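Local coordinates for INSIG protein homolog (PDB 4XU6) that binds diacylglycerol in the membrane as a homotrimeric bacterial relative of the sterol-sensing Insig proteins, at residues H24-V28 with T29-V33. Residues are numbered along the deposited sequence; the frame is centred on the assembly and turned at random.
Sequences HSHVV and TGTTV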
loop_
_atom_site.group_PDB
_atom_site.type_symbol
_atom_site.label_atom_id
_atom_site.label_comp_id
_atom_site.label_asym_id
_atom_site.label_seq_id
_atom_site.Cartn_x
_atom_site.Cartn_y
_atom_site.Cartn_z
ATOM N N HIS A 24 -20.793 1.676 0.740
ATOM C CA HIS A 24 -21.257 0.623 -0.157
ATOM C C HIS A 24 -20.348 -0.606 -0.052
ATOM O O HIS A 24 -20.823 -1.739 -0.013
ATOM C CB HIS A 24 -21.287 1.079 -1.613
ATOM C CG HIS A 24 -21.451 -0.062 -2.569
ATOM N ND1 HIS A 24 -22.656 -0.703 -2.759
ATOM C CD2 HIS A 24 -20.548 -0.726 -3.333
ATOM C CE1 HIS A 24 -22.499 -1.691 -3.624
ATOM N NE2 HIS A 24 -21.228 -1.731 -3.983
ATOM N N SER A 25 -19.039 -0.375 -0.004
ATOM C CA SER A 25 -18.078 -1.470 0.116
ATOM C C SER A 25 -18.306 -2.287 1.391
ATOM O O SER A 25 -18.302 -3.519 1.353
ATOM C CB SER A 25 -16.644 -0.930 0.066
ATOM O OG SER A 25 -16.383 -0.336 -1.193
ATOM N N HIS A 26 -18.517 -1.608 2.519
ATOM C CA HIS A 26 -18.831 -2.306 3.770
ATOM C C HIS A 26 -20.132 -3.109 3.690
ATOM O O HIS A 26 -20.200 -4.250 4.152
ATOM C CB HIS A 26 -18.903 -1.318 4.942
ATOM C CG HIS A 26 -17.566 -0.996 5.535
ATOM N ND1 HIS A 26 -17.390 -0.037 6.510
ATOM C CD2 HIS A 26 -16.340 -1.521 5.298
ATOM C CE1 HIS A 26 -16.110 0.021 6.840
ATOM N NE2 HIS A 26 -15.452 -0.872 6.120
ATOM N N VAL A 27 -21.166 -2.511 3.107
ATOM C CA VAL A 27 -22.459 -3.200 3.020
ATOM C C VAL A 27 -22.390 -4.434 2.115
ATOM O O VAL A 27 -22.827 -5.525 2.512
ATOM C CB VAL A 27 -23.590 -2.250 2.577
ATOM C CG1 VAL A 27 -24.871 -3.035 2.234
ATOM C CG2 VAL A 27 -23.874 -1.219 3.676
ATOM N N VAL A 28 -21.816 -4.273 0.925
ATOM C CA VAL A 28 -21.795 -5.356 -0.059
ATOM C C VAL A 28 -20.891 -6.517 0.365
ATOM O O VAL A 28 -21.094 -7.653 -0.053
ATOM C CB VAL A 28 -21.417 -4.851 -1.485
ATOM C CG1 VAL A 28 -19.915 -4.532 -1.577
ATOM C CG2 VAL A 28 -21.809 -5.884 -2.531
ATOM N N THR A 29 -19.905 -6.249 1.216
ATOM C CA THR A 29 -19.043 -7.323 1.699
ATOM C C THR A 29 -19.568 -7.908 3.002
ATOM O O THR A 29 -19.030 -8.896 3.497
ATOM C CB THR A 29 -17.601 -6.839 1.974
ATOM O OG1 THR A 29 -17.645 -5.750 2.900
ATOM C CG2 THR A 29 -16.915 -6.397 0.697
ATOM N N GLY A 30 -20.595 -7.286 3.577
ATOM C CA GLY A 30 -21.138 -7.762 4.842
ATOM C C GLY A 30 -20.367 -7.300 6.072
ATOM O O GLY A 30 -20.533 -7.849 7.167
ATOM N N THR A 31 -19.515 -6.294 5.899
ATOM C CA THR A 31 -18.793 -5.719 7.036
ATOM C C THR A 31 -19.803 -5.087 7.992
ATOM O O THR A 31 -19.673 -5.194 9.212
ATOM C CB THR A 31 -17.784 -4.635 6.581
ATOM O OG1 THR A 31 -16.851 -5.200 5.649
ATOM C CG2 THR A 31 -17.019 -4.045 7.782
ATOM N N THR A 32 -20.797 -4.409 7.420
ATOM C CA THR A 32 -21.874 -3.813 8.202
ATOM C C THR A 32 -23.205 -4.181 7.571
ATOM O O THR A 32 -23.256 -4.601 6.404
ATOM C CB THR A 32 -21.788 -2.269 8.249
ATOM O OG1 THR A 32 -21.816 -1.734 6.911
ATOM C CG2 THR A 32 -20.515 -1.800 8.966
ATOM N N VAL A 33 -24.277 -4.022 8.349
ATOM C CA VAL A 33 -25.645 -4.244 7.870
ATOM C C VAL A 33 -26.516 -3.158 8.474
ATOM O O VAL A 33 -26.465 -2.947 9.682
ATOM C CB VAL A 33 -26.216 -5.591 8.382
ATOM C CG1 VAL A 33 -27.665 -5.781 7.901
ATOM C CG2 VAL A 33 -25.354 -6.759 7.955
HETATM O O HOH W 1 -24.456 -6.080 4.497
#
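The carbonyl of S25 is gripped twice by T29: T29 OG1 donates to S25 O at 2.8 Å, tilted only 19° from the carbonyl plane, while T29 N reaches the same S25 O at 3.2 Å. The hydroxyl gets there because T29 OG1 sits between its own N and carbonyl carbon (chi1 56°), folded back over the last turn. T31 OG1 in turn donates to T29 OG1, so the two hydroxyls run in series off one carbonyl. G30, with positive phi (82°), ends the helix in a Schellman motif and turns the chain aside; its N hydrogen-bonds to V27 O at 3.0 Å, coming from well above the carbonyl plane. H26 O takes two weak bonds, from T31 N at 2.8 Å, badly bent, and from T32 N, straighter but long. A water donates to both V27 O and T32 O, bridging the helix end to the departing strand.

Outward of these bonds, the T31 methyl lies over one face of the H26 imidazole, a CH-pi contact with CG2 3.8 Å from the ring centroid and displaced toward the rim on the CD2 side. T32 OG1 packs against H26 CB at 3.5 Å, with V27 CG2 beside it. H26, whose NE2 is hydrogen-bonded to T93 OG1 and whose ring meets Y90 edge-to-face, binds diacylglycerol and here touches the bound tridecanoic acid, so the helix cap borders the lipid pocket. T32 approaches Y150, another diacylglycerol-binding residue. S25, H26 and T31 lean on A94 of helix 76-96, V28 and T29 pack on P100 of a neighbouring subunit, and strand 32-34 leaves helix 5-29 to pair antiparallel with strand 148-150.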